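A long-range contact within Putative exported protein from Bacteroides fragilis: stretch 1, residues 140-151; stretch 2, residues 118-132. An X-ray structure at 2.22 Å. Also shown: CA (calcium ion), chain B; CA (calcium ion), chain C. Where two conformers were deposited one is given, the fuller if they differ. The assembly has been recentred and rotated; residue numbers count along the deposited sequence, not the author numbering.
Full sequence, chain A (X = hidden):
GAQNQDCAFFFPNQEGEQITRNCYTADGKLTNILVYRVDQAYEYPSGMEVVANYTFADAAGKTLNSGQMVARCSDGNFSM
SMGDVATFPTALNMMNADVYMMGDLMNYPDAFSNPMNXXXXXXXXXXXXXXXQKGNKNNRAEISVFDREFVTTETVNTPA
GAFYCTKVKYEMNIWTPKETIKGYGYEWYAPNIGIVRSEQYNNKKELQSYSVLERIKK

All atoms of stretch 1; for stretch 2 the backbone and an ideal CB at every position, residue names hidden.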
# COMPACT_ATOMS: atom_id res chain seq x y z
N ARG A 140 -2.56 19.70 -0.72
CA ARG A 140 -2.75 18.29 -0.39
C ARG A 140 -4.22 17.93 -0.23
O ARG A 140 -5.07 18.81 -0.09
CB ARG A 140 -1.99 17.94 0.88
CG ARG A 140 -2.44 18.63 2.11
CD ARG A 140 -1.47 18.32 3.23
NE ARG A 140 -1.97 18.78 4.52
CZ ARG A 140 -1.98 20.05 4.93
NH1 ARG A 140 -1.58 21.05 4.16
NH2 ARG A 140 -2.45 20.34 6.12
N ALA A 141 -4.50 16.63 -0.20
CA ALA A 141 -5.87 16.15 -0.11
C ALA A 141 -5.89 14.76 0.51
O ALA A 141 -4.91 14.03 0.41
CB ALA A 141 -6.49 16.11 -1.51
N GLU A 142 -7.01 14.41 1.12
CA GLU A 142 -7.27 13.05 1.61
C GLU A 142 -8.63 12.57 1.11
O GLU A 142 -9.65 13.28 1.26
CB GLU A 142 -7.27 13.01 3.11
CG GLU A 142 -7.57 11.63 3.71
CD GLU A 142 -7.56 11.63 5.22
OE1 GLU A 142 -6.49 11.51 5.84
OE2 GLU A 142 -8.64 11.73 5.82
N ILE A 143 -8.66 11.37 0.51
CA ILE A 143 -9.93 10.75 0.07
C ILE A 143 -10.14 9.44 0.83
O ILE A 143 -9.39 8.47 0.65
CB ILE A 143 -10.00 10.45 -1.44
CG1 ILE A 143 -9.74 11.72 -2.28
CG2 ILE A 143 -11.42 9.92 -1.81
CD1 ILE A 143 -9.47 11.44 -3.76
N SER A 144 -11.14 9.42 1.70
CA SER A 144 -11.46 8.24 2.49
C SER A 144 -12.66 7.54 1.88
O SER A 144 -13.70 8.17 1.68
CB SER A 144 -11.76 8.64 3.92
OG SER A 144 -11.66 7.50 4.76
N VAL A 145 -12.51 6.25 1.56
CA VAL A 145 -13.60 5.43 0.96
C VAL A 145 -13.98 4.39 2.00
O VAL A 145 -13.11 3.70 2.56
CB VAL A 145 -13.18 4.76 -0.36
CG1 VAL A 145 -14.30 3.89 -0.93
CG2 VAL A 145 -12.76 5.82 -1.38
N PHE A 146 -15.27 4.28 2.29
CA PHE A 146 -15.72 3.40 3.36
C PHE A 146 -17.14 2.91 3.16
O PHE A 146 -17.86 3.39 2.30
CB PHE A 146 -15.54 4.07 4.73
CG PHE A 146 -16.25 5.39 4.86
CD1 PHE A 146 -15.66 6.56 4.40
CD2 PHE A 146 -17.52 5.46 5.42
CE1 PHE A 146 -16.32 7.76 4.50
CE2 PHE A 146 -18.19 6.66 5.52
CZ PHE A 146 -17.59 7.82 5.06
N ASP A 147 -17.50 1.88 3.92
CA ASP A 147 -18.81 1.29 3.83
C ASP A 147 -19.12 0.84 2.41
O ASP A 147 -20.22 0.99 1.95
CB ASP A 147 -19.87 2.28 4.34
CG ASP A 147 -19.80 2.50 5.84
OD1 ASP A 147 -18.92 1.90 6.53
OD2 ASP A 147 -20.64 3.27 6.35
N ARG A 148 -18.15 0.27 1.73
CA ARG A 148 -18.38 -0.28 0.41
C ARG A 148 -19.31 -1.50 0.60
O ARG A 148 -19.21 -2.24 1.58
CB ARG A 148 -17.06 -0.71 -0.21
CG ARG A 148 -16.06 0.41 -0.33
CD ARG A 148 -14.63 -0.11 -0.35
NE ARG A 148 -14.36 -0.76 -1.60
CZ ARG A 148 -13.58 -1.83 -1.80
NH1 ARG A 148 -12.93 -2.46 -0.81
NH2 ARG A 148 -13.48 -2.27 -3.04
N GLU A 149 -20.25 -1.67 -0.33
CA GLU A 149 -21.18 -2.78 -0.31
C GLU A 149 -21.64 -3.16 -1.72
O GLU A 149 -21.69 -2.34 -2.64
CB GLU A 149 -22.41 -2.47 0.53
CG GLU A 149 -23.30 -1.38 -0.03
CD GLU A 149 -24.47 -1.05 0.89
OE1 GLU A 149 -24.56 -1.57 2.02
OE2 GLU A 149 -25.32 -0.27 0.47
N PHE A 150 -22.01 -4.42 -1.83
CA PHE A 150 -22.45 -5.01 -3.05
C PHE A 150 -23.87 -4.53 -3.37
O PHE A 150 -24.72 -4.48 -2.49
CB PHE A 150 -22.41 -6.55 -2.89
CG PHE A 150 -22.93 -7.29 -4.08
CD1 PHE A 150 -22.10 -7.54 -5.17
CD2 PHE A 150 -24.24 -7.75 -4.10
CE1 PHE A 150 -22.58 -8.24 -6.28
CE2 PHE A 150 -24.72 -8.46 -5.20
CZ PHE A 150 -23.88 -8.70 -6.30
N VAL A 151 -24.11 -4.23 -4.65
CA VAL A 151 -25.43 -3.84 -5.15
C VAL A 151 -26.01 -4.94 -6.05
O VAL A 151 -27.07 -5.50 -5.77
CB VAL A 151 -25.36 -2.51 -5.93
CG1 VAL A 151 -26.73 -2.15 -6.52
CG2 VAL A 151 -24.82 -1.38 -5.01
N UNK A 118 -27.34 -8.41 -2.20
CA UNK A 118 -27.36 -6.95 -2.15
C UNK A 118 -27.29 -6.45 -0.71
O UNK A 118 -28.04 -6.91 0.14
CB UNK A 118 -28.62 -6.41 -2.83
N UNK A 119 -26.36 -5.53 -0.45
CA UNK A 119 -26.14 -5.01 0.87
C UNK A 119 -24.96 -5.65 1.57
O UNK A 119 -24.52 -5.12 2.56
CB UNK A 119 -27.40 -5.19 1.71
N UNK A 120 -24.44 -6.78 1.08
CA UNK A 120 -23.29 -7.41 1.73
C UNK A 120 -22.09 -6.45 1.71
O UNK A 120 -21.71 -5.93 0.65
CB UNK A 120 -22.94 -8.73 1.04
N UNK A 121 -21.50 -6.23 2.89
CA UNK A 121 -20.42 -5.24 3.03
C UNK A 121 -19.18 -5.70 3.78
O UNK A 121 -18.13 -5.05 3.69
CB UNK A 121 -20.97 -4.00 3.74
N UNK A 122 -19.25 -6.81 4.50
CA UNK A 122 -18.15 -7.16 5.39
C UNK A 122 -16.98 -7.72 4.60
O UNK A 122 -15.87 -7.68 5.08
CB UNK A 122 -18.61 -8.17 6.44
N UNK A 123 -17.19 -8.13 3.35
CA UNK A 123 -16.10 -8.57 2.49
C UNK A 123 -15.32 -7.41 1.85
O UNK A 123 -14.34 -7.68 1.16
CB UNK A 123 -16.66 -9.48 1.39
N UNK A 124 -15.75 -6.16 2.03
CA UNK A 124 -15.05 -5.00 1.41
C UNK A 124 -14.30 -4.20 2.46
O UNK A 124 -14.89 -3.83 3.45
CB UNK A 124 -16.04 -4.09 0.68
N UNK A 125 -13.02 -3.91 2.25
CA UNK A 125 -12.24 -3.11 3.19
C UNK A 125 -12.31 -1.62 2.82
O UNK A 125 -12.43 -1.27 1.64
CB UNK A 125 -10.79 -3.59 3.21
N UNK A 126 -12.22 -0.78 3.84
CA UNK A 126 -12.13 0.65 3.68
C UNK A 126 -10.72 1.02 3.23
O UNK A 126 -9.79 0.22 3.36
CB UNK A 126 -12.50 1.37 4.98
N UNK A 127 -10.53 2.22 2.71
CA UNK A 127 -9.20 2.66 2.34
C UNK A 127 -9.11 4.16 2.28
O UNK A 127 -10.12 4.82 2.07
CB UNK A 127 -8.79 2.06 0.99
N UNK A 128 -7.88 4.67 2.48
CA UNK A 128 -7.62 6.10 2.46
C UNK A 128 -6.47 6.42 1.50
O UNK A 128 -5.40 5.82 1.56
CB UNK A 128 -7.30 6.60 3.87
N UNK A 129 -6.74 7.34 0.58
CA UNK A 129 -5.75 7.85 -0.35
C UNK A 129 -5.42 9.27 0.05
O UNK A 129 -6.33 10.08 0.26
CB UNK A 129 -6.25 7.78 -1.80
N UNK A 130 -4.13 9.58 0.16
CA UNK A 130 -3.66 10.94 0.43
C UNK A 130 -2.79 11.41 -0.73
O UNK A 130 -1.95 10.66 -1.22
CB UNK A 130 -2.88 11.00 1.75
N UNK A 131 -3.03 12.65 -1.18
CA UNK A 131 -2.23 13.26 -2.24
C UNK A 131 -1.56 14.51 -1.68
O UNK A 131 -2.10 15.19 -0.81
CB UNK A 131 -3.09 13.60 -3.46
N UNK A 132 -0.36 14.79 -2.14
CA UNK A 132 0.37 15.97 -1.66
C UNK A 132 1.40 16.38 -2.67
O UNK A 132 1.99 15.55 -3.32
CB UNK A 132 1.04 15.70 -0.31
CA CA B . -22.21 -4.68 7.87
CA CA C . -24.89 -4.36 4.77

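At position 118 the CA-to-CB bond runs sideways past the end of stretch 1, with the ideal CB 3.4 Å from Val 151 O and the ring of Phe 150 nearby; a compact apolar residue would suit. It is Pro 118, whose CD lies 4.2 Å from Phe 150 CE2.

Position 119 has phi 100° and psi -15°, where a CB would jam against the preceding carbonyl oxygen. That calls for glycine, and Gly 119 is found; its N donates to Phe 150 O (2.8 Å) and its O binds the chain C calcium at 2.4 Å. Position 120 points sideways, so many residues would fit. Asp 120 contributes mainly backbone: its O accepts from Phe 150 N at 2.9 Å.

At 121 the ideal CB is only 3.3 Å from Arg 148 O, so bulk close to the backbone is unwelcome, while two calcium ions beyond ask for carboxylate. Asp 121 answers with chi1 p: OD1 bridges the metals, 2.6 Å from the chain B ion and 2.4 Å from the chain C ion, and OD2 lies 2.4 Å from the chain B ion. A type I turn begins here, closed by the N of 124 on Asp 121 O (3.1 Å).

Positions 122 and 123 meet nothing of stretch 1, and polar residues suit the turn. They are Asp 122, whose carboxylate accepts from two calcium-bound waters, and Glu 123.

Position 124 points toward stretch 1, its ideal CB 3.6 Å from Arg 148 CB; a broad apolar or aromatic side chain could cover the backbone there. Phe 124 lays its ring obliquely against that backbone, CE1 3.7 Å from Phe 150 N, while its CB sits over one face of the Arg 148 guanidinium.

Position 125 points away and tolerates much. In Asp 125 the backbone matters: its O accepts from Arg 148 NH1 at 2.8 Å. Position 126 points sideways near the free N of Asp 147, inviting a short acceptor such as Asp or Asn. Asp 126 OD1 takes that hydrogen bond at 3.2 Å, and water 4 links the same oxygen to Arg 148 N.

From 127 the chain is an antiparallel strand, its side chains alternating between faces. Position 127 pairs with Val 145 through two backbone hydrogen bonds, and its angles do not demand glycine; a small residue could be imagined, but Gly 127 is used. Position 128 shares a face with Ser 144 and Glu 142, favouring a beta-branched or polar residue. Thr 128 puts CG2 3.5 Å from Glu 142 CG and OG1 in a weak 3.4 Å hydrogen bond with Ser 144 OG.

Positions 129 and 131 share the face of Ile 143 and Ala 141, where aliphatics fit. Leu 129 CD2 and Leu 131 CD1 approach Ile 143 CD1 at 4.4 and 4.3 Å. Between them, 130 faces the Glu 142 carboxylate, calling for a long cation: Arg 130 NE forms a salt bridge to Glu 142 OE1 at 2.7 Å. Position 132 lies beside Arg 140 CB, and several large residues would do; Tyr 132 packs CB to CB at 4.0 Å, its ring leading away.

Stretch 2 118-132: PGDDDEFDDGTLRLY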
# COMPACT_ATOMS: atom_id res chain seq x y z
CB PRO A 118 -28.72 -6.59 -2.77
CG PRO A 118 -29.05 -7.73 -3.65
CD PRO A 118 -28.36 -8.95 -3.12
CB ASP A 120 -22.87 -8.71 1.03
CG ASP A 120 -23.82 -9.86 1.27
OD1 ASP A 120 -24.79 -9.75 2.05
OD2 ASP A 120 -23.60 -10.90 0.64
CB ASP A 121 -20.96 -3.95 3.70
CG ASP A 121 -21.48 -4.17 5.11
OD1 ASP A 121 -22.56 -4.76 5.27
OD2 ASP A 121 -20.84 -3.74 6.08
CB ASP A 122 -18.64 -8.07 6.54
CG ASP A 122 -19.77 -7.39 7.39
OD1 ASP A 122 -19.71 -6.17 7.72
OD2 ASP A 122 -20.76 -8.09 7.71
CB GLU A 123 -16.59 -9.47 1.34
CG GLU A 123 -17.41 -10.70 1.76
CD GLU A 123 -18.92 -10.43 1.92
OE1 GLU A 123 -19.31 -9.26 2.19
OE2 GLU A 123 -19.70 -11.40 1.78
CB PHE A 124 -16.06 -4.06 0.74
CG PHE A 124 -16.83 -4.67 -0.40
CD1 PHE A 124 -18.00 -5.36 -0.18
CD2 PHE A 124 -16.39 -4.51 -1.70
CE1 PHE A 124 -18.70 -5.89 -1.23
CE2 PHE A 124 -17.08 -5.04 -2.74
CZ PHE A 124 -18.24 -5.74 -2.52
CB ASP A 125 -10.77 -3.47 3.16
CG ASP A 125 -10.48 -4.91 3.58
OD1 ASP A 125 -11.23 -5.50 4.40
OD2 ASP A 125 -9.46 -5.44 3.09
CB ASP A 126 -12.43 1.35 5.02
CG ASP A 126 -13.84 1.09 5.52
OD1 ASP A 126 -14.71 0.63 4.76
OD2 ASP A 126 -14.09 1.35 6.69
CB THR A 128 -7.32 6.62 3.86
OG1 THR A 128 -8.44 6.31 4.69
CG2 THR A 128 -7.06 8.13 3.87
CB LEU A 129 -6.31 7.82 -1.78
CG LEU A 129 -5.40 8.32 -2.89
CD1 LEU A 129 -4.19 7.41 -3.11
CD2 LEU A 129 -6.24 8.48 -4.15
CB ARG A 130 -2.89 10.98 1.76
CG ARG A 130 -3.86 10.83 2.99
CD ARG A 130 -3.12 10.59 4.24
NE ARG A 130 -3.97 10.68 5.42
CZ ARG A 130 -3.57 10.48 6.67
NH1 ARG A 130 -2.32 10.12 6.95
NH2 ARG A 130 -4.44 10.64 7.67
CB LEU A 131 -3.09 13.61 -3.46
CG LEU A 131 -3.93 12.45 -4.03
CD1 LEU A 131 -5.28 12.35 -3.36
CD2 LEU A 131 -4.10 12.58 -5.53
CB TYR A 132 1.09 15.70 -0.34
CG TYR A 132 1.36 14.25 -0.06
CD1 TYR A 132 2.52 13.61 -0.52
CD2 TYR A 132 0.44 13.52 0.68
CE1 TYR A 132 2.72 12.26 -0.24
CE2 TYR A 132 0.61 12.20 0.95
CZ TYR A 132 1.73 11.56 0.51
OH TYR A 132 1.77 10.25 0.85
O HOH W 1 -17.73 -2.35 3.69
O HOH W 2 -19.94 -3.73 9.31
O HOH W 3 -23.33 -6.73 7.76
O HOH W 4 -15.51 -0.65 2.70
O HOH W 5 -22.88 -5.10 10.17
O HOH W 6 -22.22 -2.73 8.81
O HOH W 7 -24.94 -6.53 5.35
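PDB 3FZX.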